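Local structure of LbaCas13a H328A (C2c2) (Lachnospiraceae bacterium NK4A179, 5WLH) at residues A[600-611]-A[1178-1186]. The protein binds pre-crRNA and, as a CRISPR-Cas13a nuclease, probably cleaves RNA selected by its bound guide. Sequence-based numbering, arbitrary orientation.
Sequences YSMRNDSFHYAT and AMYINGLPL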
loop_
_atom_site.group_PDB
_atom_site.type_symbol
_atom_site.label_atom_id
_atom_site.label_comp_id
_atom_site.label_asym_id
_atom_site.label_seq_id
_atom_site.Cartn_x
_atom_site.Cartn_y
_atom_site.Cartn_z
ATOM N N TYR A 600 2.677 -14.170 -20.677
ATOM C CA TYR A 600 1.683 -13.281 -21.257
ATOM C C TYR A 600 0.273 -13.698 -20.858
ATOM O O TYR A 600 -0.585 -12.846 -20.630
ATOM C CB TYR A 600 1.811 -13.252 -22.783
ATOM C CG TYR A 600 0.729 -12.416 -23.403
ATOM C CD1 TYR A 600 0.785 -11.031 -23.342
ATOM C CD2 TYR A 600 -0.378 -13.013 -24.000
ATOM C CE1 TYR A 600 -0.221 -10.256 -23.873
ATOM C CE2 TYR A 600 -1.382 -12.255 -24.545
ATOM C CZ TYR A 600 -1.304 -10.881 -24.475
ATOM O OH TYR A 600 -2.314 -10.142 -25.001
ATOM N N SER A 601 0.014 -15.005 -20.776
ATOM C CA SER A 601 -1.333 -15.462 -20.474
ATOM C C SER A 601 -1.774 -15.046 -19.082
ATOM O O SER A 601 -2.974 -15.026 -18.810
ATOM C CB SER A 601 -1.447 -16.978 -20.626
ATOM O OG SER A 601 -0.775 -17.668 -19.601
ATOM N N MET A 602 -0.835 -14.686 -18.213
ATOM C CA MET A 602 -1.191 -14.190 -16.898
ATOM C C MET A 602 -1.399 -12.682 -16.880
ATOM O O MET A 602 -1.950 -12.158 -15.908
ATOM C CB MET A 602 -0.112 -14.572 -15.875
ATOM C CG MET A 602 -0.662 -14.721 -14.465
ATOM S SD MET A 602 0.497 -15.548 -13.370
ATOM C CE MET A 602 -0.664 -16.232 -12.198
ATOM N N ARG A 603 -0.968 -11.973 -17.914
ATOM C CA ARG A 603 -1.173 -10.529 -17.925
ATOM C C ARG A 603 -2.630 -10.222 -18.215
ATOM O O ARG A 603 -3.220 -10.782 -19.147
ATOM C CB ARG A 603 -0.273 -9.849 -18.954
ATOM C CG ARG A 603 -0.167 -8.340 -18.718
ATOM C CD ARG A 603 1.125 -7.806 -19.303
ATOM N NE ARG A 603 0.937 -7.576 -20.722
ATOM C CZ ARG A 603 1.887 -7.130 -21.543
ATOM N NH1 ARG A 603 1.614 -6.945 -22.823
ATOM N NH2 ARG A 603 3.098 -6.865 -21.087
ATOM N N ASN A 604 -3.217 -9.323 -17.417
ATOM C CA ASN A 604 -4.634 -8.989 -17.551
ATOM C C ASN A 604 -5.516 -10.228 -17.452
ATOM O O ASN A 604 -6.614 -10.263 -18.003
ATOM C CB ASN A 604 -4.905 -8.246 -18.863
ATOM C CG ASN A 604 -4.276 -6.859 -18.885
ATOM O OD1 ASN A 604 -3.117 -6.699 -19.260
ATOM N ND2 ASN A 604 -5.046 -5.857 -18.507
ATOM N N ASP A 605 -5.045 -11.259 -16.755
ATOM C CA ASP A 605 -5.821 -12.478 -16.532
ATOM C C ASP A 605 -6.664 -12.264 -15.282
ATOM O O ASP A 605 -6.153 -12.319 -14.162
ATOM C CB ASP A 605 -4.908 -13.694 -16.378
ATOM C CG ASP A 605 -5.679 -15.015 -16.379
ATOM O OD1 ASP A 605 -6.851 -15.033 -16.817
ATOM O OD2 ASP A 605 -5.109 -16.044 -15.960
ATOM N N SER A 606 -7.961 -12.029 -15.479
ATOM C CA SER A 606 -8.856 -11.687 -14.380
ATOM C C SER A 606 -9.074 -12.883 -13.471
ATOM O O SER A 606 -9.362 -13.987 -13.947
ATOM C CB SER A 606 -10.202 -11.217 -14.934
ATOM O OG SER A 606 -11.184 -11.189 -13.901
ATOM N N PHE A 607 -8.963 -12.662 -12.151
ATOM C CA PHE A 607 -9.314 -13.705 -11.198
ATOM C C PHE A 607 -10.823 -13.888 -11.105
ATOM O O PHE A 607 -11.283 -14.964 -10.712
ATOM C CB PHE A 607 -8.768 -13.379 -9.804
ATOM C CG PHE A 607 -7.258 -13.471 -9.677
ATOM C CD1 PHE A 607 -6.506 -14.259 -10.537
ATOM C CD2 PHE A 607 -6.598 -12.771 -8.667
ATOM C CE1 PHE A 607 -5.122 -14.337 -10.402
ATOM C CE2 PHE A 607 -5.210 -12.850 -8.520
ATOM C CZ PHE A 607 -4.470 -13.614 -9.395
ATOM N N HIS A 608 -11.595 -12.864 -11.472
ATOM C CA HIS A 608 -13.040 -12.847 -11.275
ATOM C C HIS A 608 -13.791 -13.486 -12.432
ATOM O O HIS A 608 -14.814 -14.146 -12.210
ATOM C CB HIS A 608 -13.521 -11.406 -11.074
ATOM C CG HIS A 608 -14.800 -11.298 -10.306
ATOM N ND1 HIS A 608 -15.871 -10.554 -10.745
ATOM C CD2 HIS A 608 -15.183 -11.853 -9.132
ATOM C CE1 HIS A 608 -16.860 -10.648 -9.872
ATOM N NE2 HIS A 608 -16.467 -11.430 -8.884
ATOM N N TYR A 609 -13.310 -13.300 -13.660
ATOM C CA TYR A 609 -14.011 -13.770 -14.855
ATOM C C TYR A 609 -13.120 -14.761 -15.593
ATOM O O TYR A 609 -12.124 -14.370 -16.206
ATOM C CB TYR A 609 -14.417 -12.593 -15.744
ATOM C CG TYR A 609 -15.482 -11.776 -15.061
ATOM C CD1 TYR A 609 -16.724 -12.332 -14.795
ATOM C CD2 TYR A 609 -15.237 -10.479 -14.626
ATOM C CE1 TYR A 609 -17.711 -11.623 -14.149
ATOM C CE2 TYR A 609 -16.224 -9.750 -13.975
ATOM C CZ TYR A 609 -17.451 -10.334 -13.730
ATOM O OH TYR A 609 -18.439 -9.660 -13.073
ATOM N N ALA A 610 -13.490 -16.038 -15.530
ATOM C CA ALA A 610 -12.777 -17.096 -16.238
ATOM C C ALA A 610 -13.177 -17.081 -17.707
ATOM O O ALA A 610 -14.354 -17.263 -18.036
ATOM C CB ALA A 610 -13.089 -18.455 -15.612
ATOM N N THR A 611 -12.208 -16.876 -18.588
ATOM C CA THR A 611 -12.505 -16.771 -20.014
ATOM C C THR A 611 -12.258 -18.091 -20.746
ATOM O O THR A 611 -11.899 -19.092 -20.127
ATOM C CB THR A 611 -11.667 -15.657 -20.668
ATOM O OG1 THR A 611 -10.276 -15.906 -20.429
ATOM C CG2 THR A 611 -12.045 -14.307 -20.085
ATOM N N ALA A 1178 -13.846 -6.196 -22.368
ATOM C CA ALA A 1178 -12.985 -6.986 -23.230
ATOM C C ALA A 1178 -11.651 -6.296 -23.459
ATOM O O ALA A 1178 -10.651 -6.965 -23.713
ATOM C CB ALA A 1178 -13.677 -7.283 -24.561
ATOM N N MET A 1179 -11.610 -4.959 -23.407
ATOM C CA MET A 1179 -10.328 -4.296 -23.600
ATOM C C MET A 1179 -9.325 -4.677 -22.525
ATOM O O MET A 1179 -8.119 -4.594 -22.754
ATOM C CB MET A 1179 -10.498 -2.777 -23.600
ATOM C CG MET A 1179 -11.233 -2.250 -24.798
ATOM S SD MET A 1179 -11.084 -0.438 -24.858
ATOM C CE MET A 1179 -12.354 0.039 -23.707
ATOM N N TYR A 1180 -9.800 -5.058 -21.343
ATOM C CA TYR A 1180 -8.928 -5.222 -20.193
ATOM C C TYR A 1180 -8.756 -6.661 -19.739
ATOM O O TYR A 1180 -8.021 -6.901 -18.771
ATOM C CB TYR A 1180 -9.472 -4.400 -19.022
ATOM C CG TYR A 1180 -9.560 -2.934 -19.371
ATOM C CD1 TYR A 1180 -8.429 -2.136 -19.343
ATOM C CD2 TYR A 1180 -10.766 -2.358 -19.734
ATOM C CE1 TYR A 1180 -8.497 -0.785 -19.662
ATOM C CE2 TYR A 1180 -10.850 -1.003 -20.065
ATOM C CZ TYR A 1180 -9.708 -0.227 -20.022
ATOM O OH TYR A 1180 -9.777 1.106 -20.357
ATOM N N ILE A 1181 -9.429 -7.615 -20.366
ATOM C CA ILE A 1181 -9.412 -9.004 -19.906
ATOM C C ILE A 1181 -8.787 -9.866 -20.991
ATOM O O ILE A 1181 -9.332 -9.981 -22.099
ATOM C CB ILE A 1181 -10.807 -9.506 -19.533
ATOM C CG1 ILE A 1181 -11.337 -8.741 -18.325
ATOM C CG2 ILE A 1181 -10.774 -11.010 -19.208
ATOM C CD1 ILE A 1181 -12.843 -8.921 -18.132
ATOM N N ASN A 1182 -7.626 -10.433 -20.680
ATOM C CA ASN A 1182 -6.943 -11.360 -21.571
ATOM C C ASN A 1182 -7.823 -12.575 -21.776
ATOM O O ASN A 1182 -8.184 -13.248 -20.809
ATOM C CB ASN A 1182 -5.605 -11.768 -20.952
ATOM C CG ASN A 1182 -4.625 -12.349 -21.953
ATOM O OD1 ASN A 1182 -5.000 -12.780 -23.052
ATOM N ND2 ASN A 1182 -3.351 -12.360 -21.575
ATOM N N GLY A 1183 -8.188 -12.844 -23.030
ATOM C CA GLY A 1183 -9.027 -13.979 -23.348
ATOM C C GLY A 1183 -10.467 -13.633 -23.658
ATOM O O GLY A 1183 -11.226 -14.521 -24.046
ATOM N N LEU A 1184 -10.871 -12.379 -23.484
ATOM C CA LEU A 1184 -12.237 -11.984 -23.771
ATOM C C LEU A 1184 -12.291 -11.408 -25.177
ATOM O O LEU A 1184 -11.670 -10.360 -25.429
ATOM C CB LEU A 1184 -12.716 -10.952 -22.744
ATOM C CG LEU A 1184 -14.204 -10.648 -22.636
ATOM C CD1 LEU A 1184 -15.048 -11.935 -22.500
ATOM C CD2 LEU A 1184 -14.430 -9.720 -21.436
ATOM N N PRO A 1185 -12.989 -12.047 -26.114
ATOM C CA PRO A 1185 -13.044 -11.534 -27.496
ATOM C C PRO A 1185 -13.658 -10.146 -27.593
ATOM O O PRO A 1185 -14.570 -9.788 -26.845
ATOM C CB PRO A 1185 -13.933 -12.560 -28.206
ATOM C CG PRO A 1185 -13.730 -13.831 -27.435
ATOM C CD PRO A 1185 -13.590 -13.390 -25.999
ATOM N N LEU A 1186 -13.209 -9.395 -28.599
ATOM C CA LEU A 1186 -13.794 -8.106 -28.919
ATOM C C LEU A 1186 -14.354 -8.178 -30.339
ATOM O O LEU A 1186 -13.757 -8.819 -31.215
ATOM C CB LEU A 1186 -12.753 -7.000 -28.793
ATOM C CG LEU A 1186 -13.294 -5.602 -28.502
ATOM C CD1 LEU A 1186 -12.371 -4.870 -27.542
ATOM C CD2 LEU A 1186 -13.447 -4.830 -29.807
HETATM O O HOH W 1 -8.762 -13.379 -17.956
#
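Asn1182 reaches into the turn that follows helix 588-602 and grips it with backbone and side chain. Its ND2 gives a hydrogen bond to Arg603 O at 2.9 Å. This bond lies in the carbonyl plane and nearly in the amide plane. CG stands opposite the backbone N (chi1 -161°), which carries the amide to the helix end. There ND2 also sits 3.5 Å above the Tyr600 ring plane, near the rim, with the amide steeply inclined to the ring. The backbone N of Asn1182 bonds Asn604 O at 2.9 Å, from above the carbonyl plane. An alanine here would probably leave Arg603 O without its amide donor and open a gap beside the Tyr600 ring.

Asn604 returns the hold, as its ND2 bonds Tyr1180 O at 3.2 Å and also Glu1130 OE1. Asn1182 O receives a weak bond from Thr611 OG1. It also accepts from a water that bridges to Asp605 OD1 and Ser606 N. Asp605 OD2 makes a salt bridge with Lys905. At the far end, Thr611 CG2 meets Ile1181 CG2 at 3.6 Å, and Thr611 CB rests on Gly1183 O. Gly1183 is in the type II turn 1181-1184. Its backbone shape by itself calls for glycine, and Thr611 OG1 would be a second obstacle to a side chain.

Segment 600-611 carries Arg603 and His608 at the spacing of the R-X4-H motif of HEPN nucleases, so it probably belongs to the nuclease site. Arg603 NH1 is salt-bridged to Asp526. Ser606 OG accepts from the N atoms of His608 and Tyr609, which shapes the loop. Helix 901-911 and helix 486-517 pack on Met602 and Phe607. Helix 1106-1145 touches Arg603 and Tyr1180, one side chain from each segment.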